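Local coordinates for protein glutathione s-transferase III (Zea mays, PDB 1AW9) that probably conjugates reduced glutathione to electrophilic compounds, herbicides among them, as a phi-family plant glutathione transferase that takes part in herbicide detoxification, at residues F161-L172 / W193-F203. Residues are numbered along the deposited sequence; the frame is centred on the assembly and turned at random.
Sequences FTLADANHASYL and WWEAIVARPAF
Trp193 reaches Asp165 with its indole N-H: NE1 lies 2.9 Å from OD2, a nearly straight bond at 166°. The carboxylate oxygen lies near the indole plane, met on its anti side. Leu156 N also bonds OD2, while OD1 accepts from Thr162 N. This holds both oxygens, and Thr162 and Asp165 form a capping box, as in other glutathione transferases. The indole's far edge points at the His168 face in a T-shaped pair, with Trp193 CH2 3.8 Å from His168 CG. The His168 ring is fixed by ND1 bonding to Ala164 O and NE2 to Tyr146.

In the tightly packed part Leu172, Ala169, Ile197 and Phe203 are buried, with Trp194 partly exposed. Leu172 CB lies over one face of the Trp194 six-membered ring, 3.7 Å from its centroid. Leu172 CD1 tucks between the two indoles, 3.7 Å from Trp193 CZ3. Ala169 CB touches both Ile197 CG2 and Phe203 CE1, the latter at 3.5 Å.

The side nearer solvent is at partly exposed Arg200. The Phe161 ring, its CG anti to the backbone N (chi1 172°), presents a face to the guanidinium. The planes are 14° apart, and Arg200 CZ stands 3.7 Å from the ring centroid, a cation-pi stack. The chi2 bend brings Arg200 CD over this face, and chi3 turns the guanidinium onto the ring. The ring edge meets Ile197, with Phe161 CE2 4.3 Å from Ile197 CG1. Arg200 NH1 forms a salt bridge with Glu23. A serine in place of Phe161 would probably leave the guanidinium without its flat support and open a gap beside Ile197.

The contact joins helices 163-166 and 169-176 to helices 188-199 and 201-209. Helix 92-122 packs against His168 and Tyr171, helix 182-185 against Leu172 and Trp194, and helix 12-23 against Ser170 and Ala202.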
loop_
_atom_site.group_PDB
_atom_site.type_symbol
_atom_site.label_atom_id
_atom_site.label_comp_id
_atom_site.label_asym_id
_atom_site.label_seq_id
_atom_site.Cartn_x
_atom_site.Cartn_y
_atom_site.Cartn_z
ATOM N N PHE A 161 -35.522 9.741 -16.346
ATOM C CA PHE A 161 -34.490 10.135 -15.415
ATOM C C PHE A 161 -35.002 9.771 -14.013
ATOM O O PHE A 161 -36.137 10.102 -13.646
ATOM C CB PHE A 161 -34.251 11.636 -15.574
ATOM C CG PHE A 161 -33.344 12.228 -14.550
ATOM C CD1 PHE A 161 -33.855 12.704 -13.341
ATOM C CD2 PHE A 161 -31.994 12.406 -14.827
ATOM C CE1 PHE A 161 -33.047 13.354 -12.437
ATOM C CE2 PHE A 161 -31.155 13.069 -13.913
ATOM C CZ PHE A 161 -31.680 13.543 -12.726
ATOM N N THR A 162 -34.204 8.996 -13.283
ATOM C CA THR A 162 -34.590 8.580 -11.954
ATOM C C THR A 162 -33.488 8.925 -10.967
ATOM O O THR A 162 -32.515 9.612 -11.311
ATOM C CB THR A 162 -34.892 7.045 -11.879
ATOM O OG1 THR A 162 -33.710 6.302 -12.199
ATOM C CG2 THR A 162 -36.012 6.652 -12.847
ATOM N N LEU A 163 -33.674 8.471 -9.725
ATOM C CA LEU A 163 -32.730 8.676 -8.641
ATOM C C LEU A 163 -31.365 8.090 -9.047
ATOM O O LEU A 163 -30.315 8.679 -8.769
ATOM C CB LEU A 163 -33.261 7.990 -7.386
ATOM C CG LEU A 163 -32.483 8.179 -6.076
ATOM C CD1 LEU A 163 -32.472 9.660 -5.665
ATOM C CD2 LEU A 163 -33.103 7.306 -4.995
ATOM N N ALA A 164 -31.391 6.944 -9.717
ATOM C CA ALA A 164 -30.167 6.293 -10.168
ATOM C C ALA A 164 -29.262 7.258 -10.936
ATOM O O ALA A 164 -28.058 7.308 -10.662
ATOM C CB ALA A 164 -30.486 5.054 -11.015
ATOM N N ASP A 165 -29.828 8.083 -11.824
ATOM C CA ASP A 165 -29.002 9.026 -12.608
ATOM C C ASP A 165 -28.547 10.224 -11.792
ATOM O O ASP A 165 -27.400 10.661 -11.914
ATOM C CB ASP A 165 -29.735 9.536 -13.869
ATOM C CG ASP A 165 -30.425 8.421 -14.636
ATOM O OD1 ASP A 165 -31.561 8.118 -14.284
ATOM O OD2 ASP A 165 -29.853 7.800 -15.551
ATOM N N ALA A 166 -29.446 10.734 -10.952
ATOM C CA ALA A 166 -29.188 11.918 -10.161
ATOM C C ALA A 166 -28.025 11.726 -9.175
ATOM O O ALA A 166 -27.254 12.667 -8.920
ATOM C CB ALA A 166 -30.488 12.343 -9.422
ATOM N N ASN A 167 -27.901 10.502 -8.649
ATOM C CA ASN A 167 -26.846 10.161 -7.691
ATOM C C ASN A 167 -25.452 10.236 -8.312
ATOM O O ASN A 167 -24.454 10.359 -7.602
ATOM C CB ASN A 167 -27.103 8.780 -7.073
ATOM C CG ASN A 167 -28.026 8.846 -5.848
ATOM O OD1 ASN A 167 -28.361 9.930 -5.362
ATOM N ND2 ASN A 167 -28.381 7.701 -5.314
ATOM N N HIS A 168 -25.398 10.244 -9.644
ATOM C CA HIS A 168 -24.144 10.318 -10.367
ATOM C C HIS A 168 -23.738 11.714 -10.671
ATOM O O HIS A 168 -22.566 11.970 -10.835
ATOM C CB HIS A 168 -24.262 9.646 -11.716
ATOM C CG HIS A 168 -24.251 8.156 -11.655
ATOM N ND1 HIS A 168 -25.375 7.416 -11.406
ATOM C CD2 HIS A 168 -23.253 7.277 -11.873
ATOM C CE1 HIS A 168 -25.078 6.139 -11.481
ATOM N NE2 HIS A 168 -23.786 6.019 -11.767
ATOM N N ALA A 169 -24.691 12.628 -10.771
ATOM C CA ALA A 169 -24.384 13.980 -11.203
ATOM C C ALA A 169 -23.232 14.795 -10.621
ATOM O O ALA A 169 -22.475 15.404 -11.396
ATOM C CB ALA A 169 -25.640 14.800 -11.247
ATOM N N SER A 170 -23.091 14.845 -9.287
ATOM C CA SER A 170 -22.027 15.641 -8.679
ATOM C C SER A 170 -20.662 15.111 -9.019
ATOM O O SER A 170 -19.769 15.889 -9.326
ATOM C CB SER A 170 -22.190 15.804 -7.175
ATOM O OG SER A 170 -22.068 14.595 -6.495
ATOM N N TYR A 171 -20.493 13.794 -9.007
ATOM C CA TYR A 171 -19.209 13.234 -9.349
ATOM C C TYR A 171 -18.881 13.307 -10.831
ATOM O O TYR A 171 -17.714 13.487 -11.176
ATOM C CB TYR A 171 -19.011 11.861 -8.739
ATOM C CG TYR A 171 -18.391 11.971 -7.350
ATOM C CD1 TYR A 171 -17.007 12.076 -7.190
ATOM C CD2 TYR A 171 -19.186 11.992 -6.194
ATOM C CE1 TYR A 171 -16.434 12.195 -5.932
ATOM C CE2 TYR A 171 -18.609 12.113 -4.916
ATOM C CZ TYR A 171 -17.235 12.210 -4.807
ATOM O OH TYR A 171 -16.645 12.298 -3.560
ATOM N N LEU A 172 -19.886 13.262 -11.713
ATOM C CA LEU A 172 -19.629 13.403 -13.144
ATOM C C LEU A 172 -19.152 14.847 -13.371
ATOM O O LEU A 172 -18.220 15.112 -14.143
ATOM C CB LEU A 172 -20.895 13.129 -13.961
ATOM C CG LEU A 172 -21.257 11.673 -14.256
ATOM C CD1 LEU A 172 -22.550 11.691 -15.003
ATOM C CD2 LEU A 172 -20.189 10.949 -15.076
ATOM N N TRP A 193 -25.572 10.943 -22.326
ATOM C CA TRP A 193 -26.284 10.777 -21.064
ATOM C C TRP A 193 -25.898 11.852 -20.069
ATOM O O TRP A 193 -26.753 12.433 -19.415
ATOM C CB TRP A 193 -25.994 9.393 -20.505
ATOM C CG TRP A 193 -26.409 9.167 -19.083
ATOM C CD1 TRP A 193 -27.681 9.049 -18.608
ATOM C CD2 TRP A 193 -25.539 8.888 -17.971
ATOM N NE1 TRP A 193 -27.665 8.691 -17.279
ATOM C CE2 TRP A 193 -26.359 8.577 -16.863
ATOM C CE3 TRP A 193 -24.142 8.851 -17.808
ATOM C CZ2 TRP A 193 -25.828 8.228 -15.603
ATOM C CZ3 TRP A 193 -23.612 8.502 -16.545
ATOM C CH2 TRP A 193 -24.460 8.199 -15.467
ATOM N N TRP A 194 -24.606 12.133 -19.962
ATOM C CA TRP A 194 -24.081 13.166 -19.056
ATOM C C TRP A 194 -24.518 14.544 -19.520
ATOM O O TRP A 194 -24.878 15.391 -18.718
ATOM C CB TRP A 194 -22.542 13.109 -19.026
ATOM C CG TRP A 194 -21.885 14.318 -18.472
ATOM C CD1 TRP A 194 -20.882 15.036 -19.049
ATOM C CD2 TRP A 194 -22.181 14.969 -17.220
ATOM N NE1 TRP A 194 -20.532 16.103 -18.241
ATOM C CE2 TRP A 194 -21.309 16.083 -17.114
ATOM C CE3 TRP A 194 -23.103 14.723 -16.187
ATOM C CZ2 TRP A 194 -21.333 16.961 -16.008
ATOM C CZ3 TRP A 194 -23.130 15.608 -15.078
ATOM C CH2 TRP A 194 -22.245 16.709 -15.007
ATOM N N GLU A 195 -24.460 14.791 -20.819
ATOM C CA GLU A 195 -24.863 16.080 -21.307
ATOM C C GLU A 195 -26.327 16.310 -21.104
ATOM O O GLU A 195 -26.745 17.444 -20.856
ATOM C CB GLU A 195 -24.448 16.241 -22.730
ATOM C CG GLU A 195 -22.999 16.537 -22.731
ATOM C CD GLU A 195 -22.409 16.546 -24.098
ATOM O OE1 GLU A 195 -22.990 15.918 -25.019
ATOM O OE2 GLU A 195 -21.333 17.173 -24.241
ATOM N N ALA A 196 -27.106 15.237 -21.148
ATOM C CA ALA A 196 -28.527 15.371 -20.883
ATOM C C ALA A 196 -28.729 15.780 -19.418
ATOM O O ALA A 196 -29.583 16.618 -19.119
ATOM C CB ALA A 196 -29.236 14.078 -21.152
ATOM N N ILE A 197 -27.949 15.209 -18.493
ATOM C CA ILE A 197 -28.096 15.525 -17.049
ATOM C C ILE A 197 -27.761 16.988 -16.731
ATOM O O ILE A 197 -28.398 17.607 -15.888
ATOM C CB ILE A 197 -27.217 14.593 -16.125
ATOM C CG1 ILE A 197 -27.621 13.127 -16.293
ATOM C CG2 ILE A 197 -27.344 15.013 -14.655
ATOM C CD1 ILE A 197 -26.757 12.150 -15.503
ATOM N N VAL A 198 -26.718 17.511 -17.361
ATOM C CA VAL A 198 -26.307 18.893 -17.130
ATOM C C VAL A 198 -27.367 19.864 -17.618
ATOM O O VAL A 198 -27.490 20.939 -17.065
ATOM C CB VAL A 198 -24.987 19.261 -17.843
ATOM C CG1 VAL A 198 -24.137 20.175 -16.954
ATOM C CG2 VAL A 198 -24.224 18.059 -18.159
ATOM N N ALA A 199 -28.071 19.498 -18.691
ATOM C CA ALA A 199 -29.137 20.311 -19.285
ATOM C C ALA A 199 -30.338 20.496 -18.367
ATOM O O ALA A 199 -31.105 21.446 -18.537
ATOM C CB ALA A 199 -29.604 19.695 -20.624
ATOM N N ARG A 200 -30.503 19.596 -17.404
ATOM C CA ARG A 200 -31.621 19.674 -16.477
ATOM C C ARG A 200 -31.606 20.990 -15.688
ATOM O O ARG A 200 -30.592 21.368 -15.090
ATOM C CB ARG A 200 -31.579 18.509 -15.514
ATOM C CG ARG A 200 -31.801 17.190 -16.138
ATOM C CD ARG A 200 -32.507 16.308 -15.130
ATOM N NE ARG A 200 -33.664 15.652 -15.734
ATOM C CZ ARG A 200 -34.798 15.372 -15.108
ATOM N NH1 ARG A 200 -34.972 15.689 -13.834
ATOM N NH2 ARG A 200 -35.741 14.714 -15.754
ATOM N N PRO A 201 -32.759 21.685 -15.634
ATOM C CA PRO A 201 -32.926 22.960 -14.926
ATOM C C PRO A 201 -32.493 22.847 -13.464
ATOM O O PRO A 201 -31.776 23.710 -12.963
ATOM C CB PRO A 201 -34.438 23.190 -15.004
ATOM C CG PRO A 201 -34.827 22.502 -16.257
ATOM C CD PRO A 201 -34.048 21.222 -16.167
ATOM N N ALA A 202 -32.951 21.786 -12.788
ATOM C CA ALA A 202 -32.611 21.549 -11.382
ATOM C C ALA A 202 -31.097 21.472 -11.230
ATOM O O ALA A 202 -30.503 22.117 -10.335
ATOM C CB ALA A 202 -33.242 20.268 -10.891
ATOM N N PHE A 203 -30.467 20.723 -12.135
ATOM C CA PHE A 203 -29.037 20.596 -12.060
ATOM C C PHE A 203 -28.346 21.906 -12.263
ATOM O O PHE A 203 -27.351 22.178 -11.608
ATOM C CB PHE A 203 -28.480 19.552 -13.009
ATOM C CG PHE A 203 -27.109 19.106 -12.609
ATOM C CD1 PHE A 203 -26.883 18.593 -11.327
ATOM C CD2 PHE A 203 -26.033 19.301 -13.441
ATOM C CE1 PHE A 203 -25.603 18.294 -10.889
ATOM C CE2 PHE A 203 -24.739 19.005 -13.014
ATOM C CZ PHE A 203 -24.523 18.503 -11.737
#